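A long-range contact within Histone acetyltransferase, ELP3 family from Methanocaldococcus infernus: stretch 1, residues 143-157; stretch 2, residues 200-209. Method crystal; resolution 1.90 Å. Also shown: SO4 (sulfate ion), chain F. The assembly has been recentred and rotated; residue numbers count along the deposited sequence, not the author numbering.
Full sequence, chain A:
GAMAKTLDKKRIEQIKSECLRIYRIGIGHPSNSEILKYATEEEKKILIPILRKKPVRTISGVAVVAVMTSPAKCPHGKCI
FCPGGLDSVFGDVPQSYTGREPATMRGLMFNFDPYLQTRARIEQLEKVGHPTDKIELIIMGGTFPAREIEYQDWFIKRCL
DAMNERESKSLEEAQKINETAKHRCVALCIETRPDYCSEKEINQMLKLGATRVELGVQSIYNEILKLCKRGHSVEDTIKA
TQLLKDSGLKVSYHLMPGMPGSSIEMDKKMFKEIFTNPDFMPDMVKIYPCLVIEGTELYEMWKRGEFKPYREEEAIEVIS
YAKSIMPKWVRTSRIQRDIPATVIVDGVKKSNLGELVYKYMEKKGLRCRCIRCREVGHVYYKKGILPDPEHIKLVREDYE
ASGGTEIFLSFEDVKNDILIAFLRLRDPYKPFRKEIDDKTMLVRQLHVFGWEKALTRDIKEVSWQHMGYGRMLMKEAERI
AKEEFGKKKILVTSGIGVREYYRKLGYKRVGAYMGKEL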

ATOM      1  N   THR A 143     -14.851  -2.846  -6.568  1.00 71.07           N
ATOM      2  CA  THR A 143     -15.514  -3.890  -7.327  1.00 57.00           C
ATOM      3  C   THR A 143     -14.761  -4.270  -8.589  1.00 48.08           C
ATOM      4  O   THR A 143     -15.254  -5.104  -9.361  1.00 50.52           O
ATOM      5  CB  THR A 143     -16.933  -3.443  -7.693  1.00 70.90           C
ATOM      6  OG1 THR A 143     -16.872  -2.274  -8.521  1.00 64.65           O
ATOM      7  CG2 THR A 143     -17.734  -3.130  -6.437  1.00102.19           C
ATOM      8  N   PHE A 144     -13.580  -3.690  -8.819  1.00 41.93           N
ATOM      9  CA  PHE A 144     -12.884  -3.895 -10.089  1.00 42.76           C
ATOM     10  C   PHE A 144     -12.608  -5.362 -10.379  1.00 42.16           C
ATOM     11  O   PHE A 144     -12.847  -5.801 -11.522  1.00 39.98           O
ATOM     12  CB  PHE A 144     -11.592  -3.074 -10.082  1.00 42.18           C
ATOM     13  CG  PHE A 144     -10.866  -3.040 -11.413  1.00 36.51           C
ATOM     14  CD1 PHE A 144     -11.417  -2.398 -12.496  1.00 40.86           C
ATOM     15  CD2 PHE A 144      -9.616  -3.628 -11.556  1.00 36.73           C
ATOM     16  CE1 PHE A 144     -10.744  -2.358 -13.684  1.00 43.02           C
ATOM     17  CE2 PHE A 144      -8.935  -3.584 -12.727  1.00 47.30           C
ATOM     18  CZ  PHE A 144      -9.488  -2.947 -13.800  1.00 40.03           C
ATOM     19  N   PRO A 145     -12.168  -6.181  -9.414  1.00 41.36           N
ATOM     20  CA  PRO A 145     -11.882  -7.590  -9.725  1.00 45.48           C
ATOM     21  C   PRO A 145     -13.118  -8.402 -10.025  1.00 50.40           C
ATOM     22  O   PRO A 145     -12.992  -9.514 -10.551  1.00 50.57           O
ATOM     23  CB  PRO A 145     -11.178  -8.102  -8.456  1.00 63.63           C
ATOM     24  CG  PRO A 145     -10.669  -6.861  -7.754  1.00 50.03           C
ATOM     25  CD  PRO A 145     -11.697  -5.809  -8.058  1.00 44.30           C
ATOM     26  N   ALA A 146     -14.304  -7.885  -9.729  1.00 45.50           N
ATOM     27  CA  ALA A 146     -15.546  -8.570 -10.069  1.00 43.98           C
ATOM     28  C   ALA A 146     -16.075  -8.182 -11.442  1.00 40.19           C
ATOM     29  O   ALA A 146     -17.011  -8.822 -11.937  1.00 47.23           O
ATOM     30  CB  ALA A 146     -16.630  -8.280  -9.024  1.00 48.60           C
ATOM     31  N   ARG A 147     -15.513  -7.147 -12.067  1.00 50.77           N
ATOM     32  CA  ARG A 147     -15.942  -6.761 -13.407  1.00 56.51           C
ATOM     33  C   ARG A 147     -15.479  -7.786 -14.448  1.00 52.91           C
ATOM     34  O   ARG A 147     -14.584  -8.606 -14.211  1.00 42.37           O
ATOM     35  CB  ARG A 147     -15.406  -5.372 -13.772  1.00 55.61           C
ATOM     36  CG  ARG A 147     -15.805  -4.268 -12.796  1.00 55.36           C
ATOM     37  CD  ARG A 147     -17.282  -3.955 -12.892  1.00 49.65           C
ATOM     38  NE  ARG A 147     -17.636  -3.381 -14.189  1.00 55.11           N
ATOM     39  CZ  ARG A 147     -17.573  -2.085 -14.482  1.00 69.50           C
ATOM     40  NH1 ARG A 147     -17.167  -1.213 -13.571  1.00117.65           N
ATOM     41  NH2 ARG A 147     -17.940  -1.656 -15.687  1.00 62.04           N
ATOM     42  N   GLU A 148     -16.096  -7.724 -15.622  1.00 48.54           N
ATOM     43  CA  GLU A 148     -15.682  -8.575 -16.724  1.00 54.81           C
ATOM     44  C   GLU A 148     -14.197  -8.366 -17.016  1.00 57.94           C
ATOM     45  O   GLU A 148     -13.689  -7.241 -16.980  1.00 46.24           O
ATOM     46  CB  GLU A 148     -16.510  -8.258 -17.971  1.00 74.74           C
ATOM     47  CG  GLU A 148     -17.964  -7.839 -17.736  1.00 79.76           C
ATOM     48  CD  GLU A 148     -18.116  -6.332 -17.499  1.00 87.23           C
ATOM     49  OE1 GLU A 148     -17.790  -5.873 -16.377  1.00 70.85           O
ATOM     50  OE2 GLU A 148     -18.536  -5.601 -18.432  1.00 72.94           O
ATOM     51  N   ILE A 149     -13.500  -9.458 -17.328  1.00 51.48           N
ATOM     52  CA  ILE A 149     -12.079  -9.354 -17.646  1.00 60.72           C
ATOM     53  C   ILE A 149     -11.865  -8.412 -18.825  1.00 55.46           C
ATOM     54  O   ILE A 149     -10.896  -7.643 -18.863  1.00 52.36           O
ATOM     55  CB  ILE A 149     -11.498 -10.752 -17.916  1.00 60.72           C
ATOM     56  CG1 ILE A 149     -11.332 -11.512 -16.597  1.00 56.19           C
ATOM     57  CG2 ILE A 149     -10.168 -10.638 -18.617  1.00 60.82           C
ATOM     58  CD1 ILE A 149     -11.170 -13.009 -16.783  1.00 69.69           C
ATOM     59  N   GLU A 150     -12.763  -8.466 -19.808  1.00 46.74           N
ATOM     60  CA  GLU A 150     -12.688  -7.565 -20.950  1.00 52.69           C
ATOM     61  C   GLU A 150     -12.595  -6.123 -20.493  1.00 44.50           C
ATOM     62  O   GLU A 150     -11.770  -5.358 -21.002  1.00 45.71           O
ATOM     63  CB  GLU A 150     -13.909  -7.745 -21.853  1.00 71.15           C
ATOM     64  CG  GLU A 150     -14.037  -6.710 -22.959  1.00147.53           C
ATOM     65  CD  GLU A 150     -15.300  -6.896 -23.787  1.00169.22           C
ATOM     66  OE1 GLU A 150     -16.229  -7.579 -23.310  1.00169.10           O
ATOM     67  OE2 GLU A 150     -15.360  -6.365 -24.916  1.00158.75           O
ATOM     68  N   TYR A 151     -13.430  -5.739 -19.517  1.00 44.37           N
ATOM     69  CA  TYR A 151     -13.413  -4.371 -19.008  1.00 41.98           C
ATOM     70  C   TYR A 151     -12.135  -4.074 -18.239  1.00 43.97           C
ATOM     71  O   TYR A 151     -11.558  -2.992 -18.396  1.00 41.60           O
ATOM     72  CB  TYR A 151     -14.634  -4.117 -18.129  1.00 57.65           C
ATOM     73  CG  TYR A 151     -14.644  -2.741 -17.505  1.00 39.62           C
ATOM     74  CD1 TYR A 151     -15.178  -1.654 -18.180  1.00 50.19           C
ATOM     75  CD2 TYR A 151     -14.120  -2.527 -16.233  1.00 46.49           C
ATOM     76  CE1 TYR A 151     -15.186  -0.400 -17.605  1.00 53.41           C
ATOM     77  CE2 TYR A 151     -14.133  -1.267 -15.654  1.00 46.26           C
ATOM     78  CZ  TYR A 151     -14.662  -0.212 -16.340  1.00 57.49           C
ATOM     79  OH  TYR A 151     -14.669   1.051 -15.781  1.00 43.51           O
ATOM     80  N   GLN A 152     -11.684  -5.004 -17.394  1.00 42.35           N
ATOM     81  CA  GLN A 152     -10.463  -4.772 -16.626  1.00 38.97           C
ATOM     82  C   GLN A 152      -9.264  -4.553 -17.541  1.00 41.88           C
ATOM     83  O   GLN A 152      -8.456  -3.638 -17.324  1.00 37.11           O
ATOM     84  CB  GLN A 152     -10.171  -5.955 -15.702  1.00 42.35           C
ATOM     85  CG  GLN A 152     -11.270  -6.344 -14.727  1.00 47.65           C
ATOM     86  CD  GLN A 152     -10.822  -7.458 -13.800  1.00 45.19           C
ATOM     87  OE1 GLN A 152      -9.701  -7.445 -13.312  1.00 38.43           O
ATOM     88  NE2 GLN A 152     -11.688  -8.437 -13.572  1.00 42.90           N
ATOM     89  N   ASP A 153      -9.085  -5.442 -18.520  1.00 37.91           N
ATOM     90  CA  ASP A 153      -7.945  -5.332 -19.425  1.00 41.50           C
ATOM     91  C   ASP A 153      -7.987  -4.003 -20.159  1.00 46.08           C
ATOM     92  O   ASP A 153      -6.978  -3.297 -20.253  1.00 38.97           O
ATOM     93  CB  ASP A 153      -7.933  -6.498 -20.416  1.00 41.37           C
ATOM     94  CG  ASP A 153      -7.612  -7.816 -19.761  1.00 38.79           C
ATOM     95  OD1 ASP A 153      -7.302  -7.827 -18.543  1.00 39.71           O
ATOM     96  OD2 ASP A 153      -7.656  -8.835 -20.471  1.00 42.07           O
ATOM     97  N   TRP A 154      -9.166  -3.635 -20.664  1.00 39.52           N
ATOM     98  CA  TRP A 154      -9.305  -2.387 -21.407  1.00 35.97           C
ATOM     99  C   TRP A 154      -9.024  -1.190 -20.511  1.00 37.87           C
ATOM    100  O   TRP A 154      -8.300  -0.271 -20.903  1.00 36.46           O
ATOM    101  CB  TRP A 154     -10.713  -2.311 -22.017  1.00 39.38           C
ATOM    102  CG  TRP A 154     -11.065  -0.970 -22.591  1.00 45.65           C
ATOM    103  CD1 TRP A 154     -10.766  -0.505 -23.843  1.00 43.11           C
ATOM    104  CD2 TRP A 154     -11.787   0.081 -21.927  1.00 46.95           C
ATOM    105  NE1 TRP A 154     -11.259   0.781 -23.997  1.00 51.84           N
ATOM    106  CE2 TRP A 154     -11.892   1.158 -22.840  1.00 50.51           C
ATOM    107  CE3 TRP A 154     -12.365   0.208 -20.654  1.00 50.18           C
ATOM    108  CZ2 TRP A 154     -12.534   2.348 -22.517  1.00 55.28           C
ATOM    109  CZ3 TRP A 154     -13.010   1.386 -20.337  1.00 48.10           C
ATOM    110  CH2 TRP A 154     -13.078   2.449 -21.265  1.00 44.86           C
ATOM    111  N   PHE A 155      -9.554  -1.203 -19.285  1.00 34.87           N
ATOM    112  CA  PHE A 155      -9.400  -0.046 -18.406  1.00 34.55           C
ATOM    113  C   PHE A 155      -7.933   0.207 -18.090  1.00 35.67           C
ATOM    114  O   PHE A 155      -7.445   1.348 -18.153  1.00 35.02           O
ATOM    115  CB  PHE A 155     -10.195  -0.268 -17.124  1.00 37.17           C
ATOM    116  CG  PHE A 155     -10.338   0.960 -16.284  1.00 38.51           C
ATOM    117  CD1 PHE A 155      -9.340   1.334 -15.412  1.00 40.73           C
ATOM    118  CD2 PHE A 155     -11.474   1.747 -16.377  1.00 37.99           C
ATOM    119  CE1 PHE A 155      -9.478   2.469 -14.631  1.00 36.04           C
ATOM    120  CE2 PHE A 155     -11.623   2.880 -15.606  1.00 43.12           C
ATOM    121  CZ  PHE A 155     -10.642   3.254 -14.732  1.00 36.15           C
ATOM    122  N   ILE A 156      -7.210  -0.855 -17.743  1.00 30.83           N
ATOM    123  CA  ILE A 156      -5.796  -0.696 -17.427  1.00 28.79           C
ATOM    124  C   ILE A 156      -5.012  -0.318 -18.676  1.00 28.71           C
ATOM    125  O   ILE A 156      -4.098   0.518 -18.623  1.00 32.80           O
ATOM    126  CB  ILE A 156      -5.230  -1.969 -16.779  1.00 33.43           C
ATOM    127  CG1 ILE A 156      -5.919  -2.234 -15.429  1.00 34.10           C
ATOM    128  CG2 ILE A 156      -3.715  -1.821 -16.626  1.00 31.23           C
ATOM    129  CD1 ILE A 156      -5.831  -1.137 -14.426  1.00 32.48           C
ATOM    130  N   LYS A 157      -5.349  -0.934 -19.811  1.00 35.77           N
ATOM    131  CA  LYS A 157      -4.705  -0.596 -21.077  1.00 38.73           C
ATOM    132  C   LYS A 157      -4.784   0.899 -21.338  1.00 38.10           C
ATOM    133  O   LYS A 157      -3.792   1.536 -21.712  1.00 34.31           O
ATOM    134  CB  LYS A 157      -5.366  -1.368 -22.219  1.00 42.18           C
ATOM    135  CG  LYS A 157      -4.846  -0.997 -23.580  1.00 40.13           C
ATOM    136  CD  LYS A 157      -5.641  -1.744 -24.701  1.00 43.54           C
ATOM    137  CE  LYS A 157      -5.353  -1.163 -26.042  1.00 50.66           C
ATOM    138  NZ  LYS A 157      -5.793   0.252 -26.172  1.00 50.60           N
ATOM    139  N   LYS A 200      -8.222 -17.126  -8.998  1.00 37.87           N
ATOM    140  CA  LYS A 200      -8.501 -16.687 -10.361  1.00 41.51           C
ATOM    141  C   LYS A 200      -8.356 -15.181 -10.485  1.00 38.58           C
ATOM    142  O   LYS A 200      -7.729 -14.681 -11.428  1.00 39.31           O
ATOM    143  CB  LYS A 200      -9.907 -17.120 -10.769  1.00 46.41           C
ATOM    144  CG  LYS A 200     -10.360 -16.579 -12.111  1.00 60.75           C
ATOM    145  N   GLU A 201      -8.908 -14.438  -9.519  1.00 41.55           N
ATOM    146  CA  GLU A 201      -8.814 -12.981  -9.553  1.00 44.81           C
ATOM    147  C   GLU A 201      -7.379 -12.518  -9.309  1.00 36.60           C
ATOM    148  O   GLU A 201      -6.942 -11.503  -9.870  1.00 36.12           O
ATOM    149  CB  GLU A 201      -9.779 -12.375  -8.529  1.00 53.92           C
ATOM    150  CG  GLU A 201     -11.205 -12.260  -9.059  1.00109.68           C
ATOM    151  CD  GLU A 201     -12.264 -12.525  -8.006  1.00102.21           C
ATOM    152  OE1 GLU A 201     -13.437 -12.165  -8.242  1.00 86.16           O
ATOM    153  OE2 GLU A 201     -11.933 -13.101  -6.948  1.00 83.74           O
ATOM    154  N   ILE A 202      -6.633 -13.212  -8.449  1.00 35.87           N
ATOM    155  CA  ILE A 202      -5.236 -12.828  -8.255  1.00 32.93           C
ATOM    156  C   ILE A 202      -4.444 -13.051  -9.540  1.00 43.15           C
ATOM    157  O   ILE A 202      -3.613 -12.224  -9.925  1.00 33.98           O
ATOM    158  CB  ILE A 202      -4.617 -13.588  -7.070  1.00 32.48           C
ATOM    159  CG1 ILE A 202      -5.301 -13.159  -5.765  1.00 33.19           C
ATOM    160  CG2 ILE A 202      -3.137 -13.328  -7.016  1.00 37.88           C
ATOM    161  CD1 ILE A 202      -4.930 -13.965  -4.570  1.00 34.99           C
ATOM    162  N   ASN A 203      -4.685 -14.163 -10.231  1.00 36.64           N
ATOM    163  CA  ASN A 203      -4.063 -14.360 -11.541  1.00 34.14           C
ATOM    164  C   ASN A 203      -4.341 -13.173 -12.465  1.00 34.54           C
ATOM    165  O   ASN A 203      -3.442 -12.679 -13.160  1.00 41.68           O
ATOM    166  CB  ASN A 203      -4.568 -15.656 -12.191  1.00 38.24           C
ATOM    167  CG  ASN A 203      -4.067 -16.898 -11.490  1.00 45.21           C
ATOM    168  OD1 ASN A 203      -3.031 -16.879 -10.827  1.00 46.26           O
ATOM    169  ND2 ASN A 203      -4.789 -17.991 -11.644  1.00 42.86           N
ATOM    170  N   GLN A 204      -5.596 -12.707 -12.494  1.00 40.59           N
ATOM    171  CA  GLN A 204      -5.957 -11.580 -13.355  1.00 38.92           C
ATOM    172  C   GLN A 204      -5.245 -10.305 -12.903  1.00 36.34           C
ATOM    173  O   GLN A 204      -4.715  -9.544 -13.722  1.00 35.67           O
ATOM    174  CB  GLN A 204      -7.480 -11.416 -13.358  1.00 39.44           C
ATOM    175  CG  GLN A 204      -7.998 -10.109 -13.902  1.00 42.43           C
ATOM    176  CD  GLN A 204      -7.748  -9.918 -15.391  1.00 40.50           C
ATOM    177  OE1 GLN A 204      -7.309 -10.820 -16.101  1.00 36.62           O
ATOM    178  NE2 GLN A 204      -8.020  -8.721 -15.860  1.00 46.35           N
ATOM    179  N   MET A 205      -5.177 -10.072 -11.593  1.00 35.10           N
ATOM    180  CA  MET A 205      -4.505  -8.868 -11.123  1.00 33.13           C
ATOM    181  C   MET A 205      -3.033  -8.888 -11.479  1.00 38.11           C
ATOM    182  O   MET A 205      -2.484  -7.860 -11.872  1.00 33.92           O
ATOM    183  CB  MET A 205      -4.711  -8.695  -9.622  1.00 34.22           C
ATOM    184  CG  MET A 205      -6.151  -8.267  -9.294  1.00 37.98           C
ATOM    185  SD  MET A 205      -6.498  -7.958  -7.568  1.00 46.06           S
ATOM    186  CE  MET A 205      -6.025  -9.477  -6.892  1.00 32.01           C
ATOM    187  N   LEU A 206      -2.372 -10.034 -11.336  1.00 35.76           N
ATOM    188  CA  LEU A 206      -0.987 -10.147 -11.784  1.00 35.57           C
ATOM    189  C   LEU A 206      -0.863  -9.897 -13.288  1.00 41.16           C
ATOM    190  O   LEU A 206       0.091  -9.258 -13.740  1.00 37.17           O
ATOM    191  CB  LEU A 206      -0.436 -11.527 -11.429  1.00 41.50           C
ATOM    192  CG  LEU A 206      -0.213 -11.783  -9.939  1.00 41.24           C
ATOM    193  CD1 LEU A 206      -0.038 -13.262  -9.645  1.00 39.33           C
ATOM    194  CD2 LEU A 206       0.992 -10.985  -9.513  1.00 36.89           C
ATOM    195  N   LYS A 207      -1.801 -10.413 -14.086  1.00 35.62           N
ATOM    196  CA  LYS A 207      -1.770 -10.146 -15.524  1.00 41.30           C
ATOM    197  C   LYS A 207      -1.815  -8.650 -15.804  1.00 41.25           C
ATOM    198  O   LYS A 207      -1.167  -8.160 -16.736  1.00 36.88           O
ATOM    199  CB  LYS A 207      -2.941 -10.851 -16.214  1.00 49.87           C
ATOM    200  CG  LYS A 207      -2.814 -10.924 -17.746  1.00 74.03           C
ATOM    201  CD  LYS A 207      -4.076 -11.513 -18.389  1.00 74.43           C
ATOM    202  CE  LYS A 207      -5.156 -10.457 -18.574  1.00 79.12           C
ATOM    203  NZ  LYS A 207      -6.469 -11.028 -18.944  1.00 64.83           N
ATOM    204  N   LEU A 208      -2.597  -7.912 -15.025  1.00 36.44           N
ATOM    205  CA  LEU A 208      -2.719  -6.475 -15.227  1.00 37.39           C
ATOM    206  C   LEU A 208      -1.455  -5.716 -14.836  1.00 33.32           C
ATOM    207  O   LEU A 208      -1.315  -4.548 -15.202  1.00 36.21           O
ATOM    208  CB  LEU A 208      -3.886  -5.943 -14.407  1.00 34.86           C
ATOM    209  CG  LEU A 208      -5.276  -6.462 -14.730  1.00 36.12           C
ATOM    210  CD1 LEU A 208      -6.302  -6.000 -13.728  1.00 35.65           C
ATOM    211  CD2 LEU A 208      -5.691  -6.051 -16.144  1.00 34.83           C
ATOM    212  N   GLY A 209      -0.559  -6.324 -14.066  1.00 34.04           N
ATOM    213  CA  GLY A 209       0.609  -5.634 -13.557  1.00 36.73           C
ATOM    214  C   GLY A 209       0.480  -5.125 -12.139  1.00 39.61           C
ATOM    215  O   GLY A 209       1.264  -4.255 -11.732  1.00 31.97           O
TER
HETATM  216  S   SO4 F 605      -9.393   1.526 -27.588  1.00 88.74           S
HETATM  217  O1  SO4 F 605      -8.814   0.231 -27.226  1.00 69.52           O
HETATM  218  O2  SO4 F 605      -8.399   2.575 -27.373  1.00 92.25           O
HETATM  219  O3  SO4 F 605      -9.784   1.502 -28.993  1.00127.39           O
HETATM  220  O4  SO4 F 605     -10.574   1.815 -26.768  1.00 69.54           O

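Two helices, 149-157 and 200-208, run in nearly the same direction, their axes 24° apart and 10.6 Å from each other at closest approach; the 3-10 turn 144-146 extends the contact beyond the start of the first helix. Polar contacts centre on Asp153. Its carboxylate forms a salt bridge with Lys207, OD2 lying 2.9 Å from NZ, and OD1 of Asp153 accepts a well-aligned hydrogen bond from NE2 of Gln204 (2.9 Å, 167°). A weak bond from Lys207 NZ to Asp153 OD1 (3.3 Å) adds to the salt bridge. Although the CA-to-CB bond of Asp153 points sideways, the end of the side chain comes nearer the second helix, placing both oxygens within reach of these donors. Lys207 and Gln204, one turn apart, are also tied together: Lys207 NZ donates to Gln204 OE1 at 3.0 Å, so the Gln204 amide accepts from the lysine while giving its own hydrogens to the first helix. The second of these goes to Gln152, in a weak bond from Gln204 NE2 to Gln152 OE1 (3.3 Å, 148°). Gln152 is itself anchored, its NE2 donating to the backbone O of Arg147 at 3.0 Å, which links its amide to the loop before the helix.

Apolar packing gathers around Leu208, which has the largest area covered by the opposing stretch. Its CD1 meets the edge of the Phe144 ring, 3.7 Å from CE2, while its CD2 lies 3.9 Å from CG1 of Ile156. The leucine thus bridges the 3-10 turn and the helix. Toward the other end, Pro145 CG approaches Met205 SD at 4.3 Å, and Pro145 CB lies 4.2 Å from Glu201 CG, a contact with the aliphatic part of the glutamate. Ile149 CG2 sits 3.7 Å from Lys207 NZ, flanking the polar cluster.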